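DCN1-like protein 3 (Homo sapiens, PDB 4GBA) promotes neddylation of cullins, binding an N-terminally acetylated NEDD8-conjugating E2 and cullin-RBX complexes through its DCUN1 domain to aid NEDD8 transfer. Local coordinates at residues E20-E25 and M56-R61; D139-F144 and D188-W193. All blocks are in the same frame, centred on the assembly; numbering follows the deposited sequence.

Contact 1: E20-E25 and M56-R61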
ATOM      1  N   GLU A  20      16.577 -19.763  -1.065  1.00 54.82           N
ATOM      2  CA  GLU A  20      16.728 -18.641  -0.144  1.00 56.54           C
ATOM      3  C   GLU A  20      16.096 -18.918   1.219  1.00 56.27           C
ATOM      4  O   GLU A  20      15.219 -19.757   1.337  1.00 61.09           O
ATOM      5  CB  GLU A  20      16.125 -17.375  -0.740  1.00 57.74           C
ATOM      6  CG  GLU A  20      17.033 -16.653  -1.711  1.00 62.83           C
ATOM      7  CD  GLU A  20      16.406 -15.375  -2.238  1.00 69.66           C
ATOM      8  OE1 GLU A  20      16.125 -15.316  -3.459  1.00 69.30           O
ATOM      9  OE2 GLU A  20      16.196 -14.433  -1.432  1.00 67.89           O
ATOM     10  N   ASP A  21      16.553 -18.205   2.244  1.00 53.73           N
ATOM     11  CA  ASP A  21      15.962 -18.290   3.575  1.00 54.23           C
ATOM     12  C   ASP A  21      14.872 -17.234   3.684  1.00 52.69           C
ATOM     13  O   ASP A  21      15.002 -16.263   4.432  1.00 48.06           O
ATOM     14  CB  ASP A  21      17.027 -18.071   4.652  1.00 54.14           C
ATOM     15  CG  ASP A  21      16.584 -18.550   6.027  1.00 56.40           C
ATOM     16  OD1 ASP A  21      15.719 -19.452   6.113  1.00 59.88           O
ATOM     17  OD2 ASP A  21      17.125 -18.031   7.028  1.00 59.42           O
ATOM     18  N   ALA A  22      13.801 -17.434   2.923  1.00 50.58           N
ATOM     19  CA  ALA A  22      12.759 -16.432   2.783  1.00 44.76           C
ATOM     20  C   ALA A  22      11.538 -17.004   2.085  1.00 45.50           C
ATOM     21  O   ALA A  22      11.606 -18.025   1.404  1.00 44.76           O
ATOM     22  CB  ALA A  22      13.288 -15.216   1.999  1.00 42.73           C
ATOM     23  N   ILE A  23      10.414 -16.327   2.261  1.00 42.85           N
ATOM     24  CA  ILE A  23       9.242 -16.610   1.472  1.00 41.43           C
ATOM     25  C   ILE A  23       9.280 -15.722   0.236  1.00 43.04           C
ATOM     26  O   ILE A  23       9.335 -14.492   0.343  1.00 41.70           O
ATOM     27  CB  ILE A  23       7.968 -16.376   2.289  1.00 40.37           C
ATOM     28  CG1 ILE A  23       8.006 -17.258   3.551  1.00 40.81           C
ATOM     29  CG2 ILE A  23       6.721 -16.627   1.426  1.00 34.66           C
ATOM     30  CD1 ILE A  23       6.735 -17.251   4.403  1.00 34.21           C
ATOM     31  N   LEU A  24       9.290 -16.351  -0.939  1.00 47.65           N
ATOM     32  CA  LEU A  24       9.211 -15.615  -2.197  1.00 43.11           C
ATOM     33  C   LEU A  24       7.782 -15.671  -2.739  1.00 41.78           C
ATOM     34  O   LEU A  24       6.838 -15.886  -1.968  1.00 40.80           O
ATOM     35  CB  LEU A  24      10.239 -16.142  -3.198  1.00 45.54           C
ATOM     36  CG  LEU A  24      11.663 -16.179  -2.620  1.00 52.37           C
ATOM     37  CD1 LEU A  24      12.671 -16.723  -3.618  1.00 51.14           C
ATOM     38  CD2 LEU A  24      12.102 -14.807  -2.120  1.00 46.51           C
ATOM     39  N   GLU A  25       7.619 -15.468  -4.048  1.00 45.12           N
ATOM     40  CA  GLU A  25       6.285 -15.349  -4.665  1.00 45.00           C
ATOM     41  C   GLU A  25       5.444 -16.626  -4.651  1.00 38.77           C
ATOM     42  O   GLU A  25       4.229 -16.556  -4.531  1.00 37.79           O
ATOM     43  CB  GLU A  25       6.386 -14.819  -6.104  1.00 46.27           C
ATOM     44  CG  GLU A  25       7.396 -15.562  -6.975  1.00 47.68           C
ATOM     45  CD  GLU A  25       8.704 -14.787  -7.136  1.00 57.21           C
ATOM     46  OE1 GLU A  25       9.216 -14.232  -6.131  1.00 51.00           O
ATOM     47  OE2 GLU A  25       9.210 -14.718  -8.276  1.00 59.94           O
ATOM     48  N   MET A  56       7.867  -6.143  -1.858  1.00 42.67           N
ATOM     49  CA  MET A  56       6.665  -6.873  -2.258  1.00 41.56           C
ATOM     50  C   MET A  56       6.943  -8.313  -2.618  1.00 41.43           C
ATOM     51  O   MET A  56       7.903  -8.593  -3.337  1.00 37.56           O
ATOM     52  CB  MET A  56       5.986  -6.217  -3.449  1.00 38.19           C
ATOM     53  CG  MET A  56       4.903  -5.280  -3.057  1.00 40.53           C
ATOM     54  SD  MET A  56       4.027  -4.733  -4.508  1.00 44.65           S
ATOM     55  CE  MET A  56       3.145  -3.312  -3.839  1.00 37.70           C
ATOM     56  N   CYS A  57       6.083  -9.207  -2.121  1.00 37.00           N
ATOM     57  CA  CYS A  57       6.081 -10.617  -2.504  1.00 37.66           C
ATOM     58  C   CYS A  57       7.180 -11.368  -1.806  1.00 39.14           C
ATOM     59  O   CYS A  57       7.591 -12.434  -2.264  1.00 42.18           O
ATOM     60  CB  CYS A  57       6.238 -10.801  -4.023  1.00 41.50           C
ATOM     61  SG  CYS A  57       4.976 -10.019  -5.039  1.00 41.90           S
ATOM     62  N   LYS A  58       7.671 -10.812  -0.707  1.00 39.84           N
ATOM     63  CA  LYS A  58       8.741 -11.462   0.023  1.00 39.78           C
ATOM     64  C   LYS A  58       8.659 -11.181   1.519  1.00 40.41           C
ATOM     65  O   LYS A  58       8.449 -10.036   1.936  0.83 40.84           O
ATOM     66  CB  LYS A  58      10.084 -11.011  -0.530  1.00 38.58           C
ATOM     67  CG  LYS A  58      11.283 -11.511   0.265  1.00 45.21           C
ATOM     68  CD  LYS A  58      12.597 -11.121  -0.416  1.00 42.76           C
ATOM     69  CE  LYS A  58      13.811 -11.520   0.429  1.00 53.30           C
ATOM     70  NZ  LYS A  58      15.105 -11.482  -0.329  1.00 51.57           N
ATOM     71  N   PHE A  59       8.793 -12.237   2.317  1.00 36.73           N
ATOM     72  CA  PHE A  59       9.013 -12.114   3.758  1.00 36.87           C
ATOM     73  C   PHE A  59      10.299 -12.860   4.059  1.00 39.31           C
ATOM     74  O   PHE A  59      10.347 -14.078   3.900  1.00 39.74           O
ATOM     75  CB  PHE A  59       7.912 -12.799   4.569  1.00 31.85           C
ATOM     76  CG  PHE A  59       6.546 -12.192   4.416  1.00 34.31           C
ATOM     77  CD1 PHE A  59       6.380 -10.823   4.319  1.00 33.16           C
ATOM     78  CD2 PHE A  59       5.413 -13.009   4.385  1.00 36.06           C
ATOM     79  CE1 PHE A  59       5.116 -10.265   4.201  1.00 29.57           C
ATOM     80  CE2 PHE A  59       4.142 -12.463   4.260  1.00 32.87           C
ATOM     81  CZ  PHE A  59       3.997 -11.081   4.170  1.00 31.82           C
ATOM     82  N   THR A  60      11.344 -12.160   4.489  1.00 39.73           N
ATOM     83  CA  THR A  60      12.546 -12.858   4.948  1.00 42.11           C
ATOM     84  C   THR A  60      12.216 -13.638   6.218  1.00 40.15           C
ATOM     85  O   THR A  60      11.239 -13.334   6.912  1.00 35.85           O
ATOM     86  CB  THR A  60      13.702 -11.880   5.267  1.00 39.70           C
ATOM     87  OG1 THR A  60      13.350 -11.090   6.407  1.00 35.91           O
ATOM     88  CG2 THR A  60      13.985 -10.966   4.078  1.00 35.54           C
ATOM     89  N   ARG A  61      13.029 -14.639   6.529  1.00 40.44           N
ATOM     90  CA  ARG A  61      12.871 -15.358   7.789  1.00 38.03           C
ATOM     91  C   ARG A  61      12.643 -14.422   8.985  1.00 39.46           C
ATOM     92  O   ARG A  61      11.734 -14.649   9.776  1.00 44.04           O
ATOM     93  CB  ARG A  61      14.074 -16.258   8.049  1.00 42.99           C
ATOM     94  CG  ARG A  61      14.063 -16.880   9.429  1.00 44.70           C
ATOM     95  CD  ARG A  61      15.203 -17.864   9.625  1.00 46.47           C
ATOM     96  NE  ARG A  61      14.868 -18.844  10.652  1.00 57.32           N
ATOM     97  CZ  ARG A  61      14.409 -20.068  10.397  1.00 58.25           C
ATOM     98  NH1 ARG A  61      14.253 -20.486   9.143  1.00 51.84           N
ATOM     99  NH2 ARG A  61      14.122 -20.884  11.403  1.00 60.73           N
TER

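Contact 2: D139-F144 and D188-W193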
ATOM      1  N   ASP A 139     -11.400   9.513  -5.301  1.00 46.68           N
ATOM      2  CA  ASP A 139     -11.935   8.947  -6.543  1.00 49.71           C
ATOM      3  C   ASP A 139     -11.464   9.717  -7.779  1.00 48.71           C
ATOM      4  O   ASP A 139     -10.996   9.114  -8.752  1.00 47.40           O
ATOM      5  CB  ASP A 139     -13.473   8.876  -6.526  1.00 55.47           C
ATOM      6  CG  ASP A 139     -14.017   7.926  -5.454  1.00 66.33           C
ATOM      7  OD1 ASP A 139     -13.370   6.889  -5.159  1.00 65.66           O
ATOM      8  OD2 ASP A 139     -15.107   8.220  -4.907  1.00 66.97           O
ATOM      9  N   GLN A 140     -11.587  11.044  -7.741  1.00 44.83           N
ATOM     10  CA  GLN A 140     -11.194  11.872  -8.883  1.00 49.93           C
ATOM     11  C   GLN A 140      -9.680  11.941  -9.045  1.00 48.75           C
ATOM     12  O   GLN A 140      -9.161  11.945 -10.165  1.00 46.85           O
ATOM     13  CB  GLN A 140     -11.780  13.280  -8.772  1.00 49.66           C
ATOM     14  CG  GLN A 140     -13.297  13.323  -8.875  1.00 50.25           C
ATOM     15  CD  GLN A 140     -13.848  12.527 -10.063  1.00 58.15           C
ATOM     16  OE1 GLN A 140     -13.169  12.327 -11.078  1.00 54.24           O
ATOM     17  NE2 GLN A 140     -15.089  12.063  -9.929  1.00 59.76           N
ATOM     18  N   TRP A 141      -8.973  11.989  -7.921  1.00 45.84           N
ATOM     19  CA  TRP A 141      -7.522  11.995  -7.948  1.00 42.29           C
ATOM     20  C   TRP A 141      -7.015  10.758  -8.685  1.00 43.60           C
ATOM     21  O   TRP A 141      -6.069  10.842  -9.458  1.00 43.85           O
ATOM     22  CB  TRP A 141      -6.953  12.080  -6.519  1.00 43.58           C
ATOM     23  CG  TRP A 141      -5.483  11.738  -6.400  1.00 36.67           C
ATOM     24  CD1 TRP A 141      -4.953  10.569  -5.945  1.00 35.76           C
ATOM     25  CD2 TRP A 141      -4.370  12.569  -6.754  1.00 41.59           C
ATOM     26  NE1 TRP A 141      -3.582  10.614  -5.988  1.00 34.95           N
ATOM     27  CE2 TRP A 141      -3.193  11.837  -6.479  1.00 40.96           C
ATOM     28  CE3 TRP A 141      -4.248  13.864  -7.274  1.00 38.49           C
ATOM     29  CZ2 TRP A 141      -1.909  12.352  -6.700  1.00 37.68           C
ATOM     30  CZ3 TRP A 141      -2.978  14.374  -7.496  1.00 42.29           C
ATOM     31  CH2 TRP A 141      -1.823  13.618  -7.211  1.00 38.92           C
ATOM     32  N   LEU A 142      -7.653   9.613  -8.454  1.00 42.37           N
ATOM     33  CA  LEU A 142      -7.230   8.370  -9.097  1.00 44.21           C
ATOM     34  C   LEU A 142      -7.694   8.278 -10.559  1.00 48.08           C
ATOM     35  O   LEU A 142      -7.046   7.616 -11.376  1.00 49.10           O
ATOM     36  CB  LEU A 142      -7.688   7.135  -8.295  1.00 42.18           C
ATOM     37  CG  LEU A 142      -7.161   6.934  -6.864  1.00 45.28           C
ATOM     38  CD1 LEU A 142      -7.948   5.834  -6.158  1.00 44.03           C
ATOM     39  CD2 LEU A 142      -5.649   6.649  -6.802  1.00 39.60           C
ATOM     40  N   ASN A 143      -8.820   8.919 -10.877  1.00 48.07           N
ATOM     41  CA  ASN A 143      -9.256   9.053 -12.270  1.00 49.54           C
ATOM     42  C   ASN A 143      -8.262   9.897 -13.037  1.00 49.29           C
ATOM     43  O   ASN A 143      -7.870   9.562 -14.156  1.00 52.39           O
ATOM     44  CB  ASN A 143     -10.631   9.715 -12.366  1.00 50.27           C
ATOM     45  CG  ASN A 143     -11.754   8.798 -11.916  1.00 54.02           C
ATOM     46  OD1 ASN A 143     -11.623   7.568 -11.933  1.00 51.53           O
ATOM     47  ND2 ASN A 143     -12.875   9.396 -11.519  1.00 55.30           N
ATOM     48  N   PHE A 144      -7.866  11.001 -12.412  1.00 48.96           N
ATOM     49  CA  PHE A 144      -6.881  11.913 -12.970  1.00 49.15           C
ATOM     50  C   PHE A 144      -5.575  11.188 -13.310  1.00 47.36           C
ATOM     51  O   PHE A 144      -5.010  11.380 -14.379  1.00 47.24           O
ATOM     52  CB  PHE A 144      -6.659  13.078 -11.993  1.00 50.31           C
ATOM     53  CG  PHE A 144      -5.389  13.847 -12.224  1.00 49.12           C
ATOM     54  CD1 PHE A 144      -5.293  14.761 -13.256  1.00 48.29           C
ATOM     55  CD2 PHE A 144      -4.296  13.670 -11.392  1.00 46.38           C
ATOM     56  CE1 PHE A 144      -4.122  15.471 -13.462  1.00 50.76           C
ATOM     57  CE2 PHE A 144      -3.120  14.379 -11.598  1.00 42.43           C
ATOM     58  CZ  PHE A 144      -3.035  15.278 -12.627  1.00 46.71           C
ATOM     59  N   ASP A 188      -1.652  20.803  -8.391  1.00 42.71           N
ATOM     60  CA  ASP A 188      -2.241  21.901  -9.163  1.00 45.70           C
ATOM     61  C   ASP A 188      -2.751  21.424 -10.528  1.00 44.51           C
ATOM     62  O   ASP A 188      -3.849  21.791 -10.957  1.00 42.88           O
ATOM     63  CB  ASP A 188      -1.251  23.062  -9.345  1.00 42.91           C
ATOM     64  CG  ASP A 188      -1.957  24.383  -9.669  1.00 53.75           C
ATOM     65  OD1 ASP A 188      -2.934  24.741  -8.963  1.00 53.02           O
ATOM     66  OD2 ASP A 188      -1.549  25.064 -10.638  1.00 58.71           O
ATOM     67  N   THR A 189      -1.943  20.610 -11.202  1.00 40.87           N
ATOM     68  CA  THR A 189      -2.352  19.970 -12.445  1.00 41.93           C
ATOM     69  C   THR A 189      -3.684  19.240 -12.265  1.00 45.91           C
ATOM     70  O   THR A 189      -4.527  19.212 -13.171  1.00 48.53           O
ATOM     71  CB  THR A 189      -1.297  18.948 -12.915  1.00 40.88           C
ATOM     72  OG1 THR A 189      -0.025  19.590 -13.049  1.00 38.32           O
ATOM     73  CG2 THR A 189      -1.701  18.331 -14.242  1.00 42.93           C
ATOM     74  N   PHE A 190      -3.859  18.645 -11.088  1.00 44.19           N
ATOM     75  CA  PHE A 190      -5.055  17.882 -10.779  1.00 46.81           C
ATOM     76  C   PHE A 190      -6.230  18.801 -10.526  1.00 45.15           C
ATOM     77  O   PHE A 190      -7.332  18.549 -10.989  1.00 48.27           O
ATOM     78  CB  PHE A 190      -4.833  16.988  -9.550  1.00 45.28           C
ATOM     79  CG  PHE A 190      -6.110  16.585  -8.866  1.00 43.43           C
ATOM     80  CD1 PHE A 190      -6.956  15.643  -9.444  1.00 45.48           C
ATOM     81  CD2 PHE A 190      -6.473  17.153  -7.652  1.00 43.25           C
ATOM     82  CE1 PHE A 190      -8.148  15.272  -8.822  1.00 46.54           C
ATOM     83  CE2 PHE A 190      -7.662  16.787  -7.019  1.00 45.27           C
ATOM     84  CZ  PHE A 190      -8.501  15.844  -7.607  1.00 45.84           C
ATOM     85  N   VAL A 191      -6.002  19.861  -9.770  1.00 45.31           N
ATOM     86  CA  VAL A 191      -7.079  20.785  -9.472  1.00 47.87           C
ATOM     87  C   VAL A 191      -7.642  21.392 -10.763  1.00 51.95           C
ATOM     88  O   VAL A 191      -8.855  21.536 -10.913  1.00 51.37           O
ATOM     89  CB  VAL A 191      -6.633  21.863  -8.470  1.00 47.23           C
ATOM     90  CG1 VAL A 191      -7.600  23.033  -8.472  1.00 47.52           C
ATOM     91  CG2 VAL A 191      -6.518  21.255  -7.069  1.00 43.42           C
ATOM     92  N   GLU A 192      -6.758  21.726 -11.699  1.00 50.25           N
ATOM     93  CA  GLU A 192      -7.188  22.255 -12.990  1.00 55.53           C
ATOM     94  C   GLU A 192      -8.025  21.207 -13.712  1.00 56.75           C
ATOM     95  O   GLU A 192      -9.184  21.454 -14.065  1.00 52.45           O
ATOM     96  CB  GLU A 192      -5.990  22.677 -13.858  1.00 54.01           C
ATOM     97  CG  GLU A 192      -5.029  23.683 -13.193  1.00 59.55           C
ATOM     98  CD  GLU A 192      -5.739  24.900 -12.580  1.00 68.84           C
ATOM     99  OE1 GLU A 192      -5.604  26.018 -13.130  1.00 70.62           O
ATOM    100  OE2 GLU A 192      -6.422  24.744 -11.536  1.00 66.87           O
ATOM    101  N   TRP A 193      -7.428  20.035 -13.917  1.00 53.13           N
ATOM    102  CA  TRP A 193      -8.119  18.905 -14.522  1.00 52.47           C
ATOM    103  C   TRP A 193      -9.480  18.641 -13.880  1.00 53.51           C
ATOM    104  O   TRP A 193     -10.441  18.278 -14.559  1.00 57.95           O
ATOM    105  CB  TRP A 193      -7.249  17.659 -14.418  1.00 49.37           C
ATOM    106  CG  TRP A 193      -7.892  16.394 -14.951  1.00 57.02           C
ATOM    107  CD1 TRP A 193      -7.724  15.849 -16.199  1.00 54.07           C
ATOM    108  CD2 TRP A 193      -8.777  15.503 -14.245  1.00 54.15           C
ATOM    109  NE1 TRP A 193      -8.451  14.686 -16.312  1.00 57.33           N
ATOM    110  CE2 TRP A 193      -9.107  14.450 -15.124  1.00 57.09           C
ATOM    111  CE3 TRP A 193      -9.326  15.494 -12.953  1.00 55.00           C
ATOM    112  CZ2 TRP A 193      -9.957  13.402 -14.760  1.00 56.75           C
ATOM    113  CZ3 TRP A 193     -10.177  14.453 -12.591  1.00 53.41           C
ATOM    114  CH2 TRP A 193     -10.482  13.423 -13.488  1.00 54.04           C
TER

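Contact 1: E20-E25 and M56-R61
I23 O is gripped twice from the facing segment 56-61: by a hydrogen bond from F59 N at 3.0 Å, lying in the carbonyl plane on a lone pair, and by a CA-H...O contact from K58, whose CA stands 3.1 Å from I23 O. The return bond from I23 N to F59 O is shorter, 2.8 Å, and nearly straight at 168°. I23 and F59 thus form a hydrogen-bonded antiparallel pair, followed by the non-hydrogen-bonded pair A22 and T60; beyond these, R61 N makes a weak bond to D21 O. This minimal two-stranded sheet, with helix 61-71 following one strand and helix 25-34 the other after the N-cap L24, is consistent with the paired loops of the EF-hand-like architecture of DCUN1 domains. T60 is the N-cap of helix 61-71: its OG1 caps a backbone N, and E63 bonds back to T60 N, as in a capping box. I23 and F59 share one face, with I23 CD1 near the plane of the F59 ring, at its edge; F64 and F12 pack against I23, while F59 also meets F51 edge-to-face and touches M28, F31 and the modified side chain of the bound peptide. A22 and T60 point to the other face, where the K58 chain runs fully extended, CG anti to the backbone N (chi1 173°). It lies alongside L24, pointing the same way, with K58 CE 4.0 Å from A22 CB. The K58 chain ends in a salt bridge, with a weak hydrogen bond, NZ 3.3 Å from E20 OE2, the two side chains crossing at about a right angle. At the other end of the sheet D21 OD1 forms a long salt bridge with R61 NH1, 3.5 Å away, at the edge of the guanidinium, with the two planes 24° apart. E9 forms a salt bridge with the same group through NH2.

Contact 2: D139-F144 and D188-W193
Helix segments 139-144 and 188-193 cross steeply, their axes 10.2 Å apart at closest approach and their directions 102° apart, with F144 and F190 bringing the backbones nearest. W141, F144, F190 and W193 form an aromatic cluster in which W141, F190 and F144 in turn each offer an edge to the face of the next, ending at W193. The six-membered ring of W141 meets the face of F190 in a T-shaped stack, its CE3 3.7 Å from F190 CG. F190 in turn presents its edge, in an offset manner, to F144, and F190 CA adds a CH-pi contact over the same ring, 3.8 Å from its centroid. F144 CG lies anti to the backbone N (chi1 162°), and beyond it the ring slides past W193 in the opposite direction, setting F144 CD1 over the indole, 3.5 Å from W193 CG. F144 CB lies over the six-membered half of that indole. T189 CG2 touches the far rim of F144 at CZ, 3.7 Å away. An alanine in place of W193 would probably leave F144 CB and the edge of its ring without the face they pack on, and E147 without the indole N-H it accepts. N143 ND2 bonds to Q140 OE1 within the first helix, beside the outer indole rim. This joint ties helix 138-147 to the C-terminal helix 185-199 within the region matching the Cullin_binding family, in the DCUN1 domain. Since no hydrogen bond spans the two segments, their cohesion rests on dispersion and on C-H groups directed at pi faces, with interlocked ring planes likely to resist turning.

Contact 1 and contact 2 lie on opposite sides of the centre of the chain, their own centres 36 Å apart and their nearest atoms about 14 Å apart, so neither touches the other. They follow in series along a single DCUN1 domain: 20-25 and 56-61 are joined before 139-144 meets 188-193. Contact 1 pairs strands through backbone bonds and flanking charges, whereas contact 2 joins two helices through rings. The bound E2 peptide packs against E25, M56, C57 and F59 at contact 1, while contact 2 belongs to the cullin-binding family region, consistent with a domain that engages both partners during neddylation.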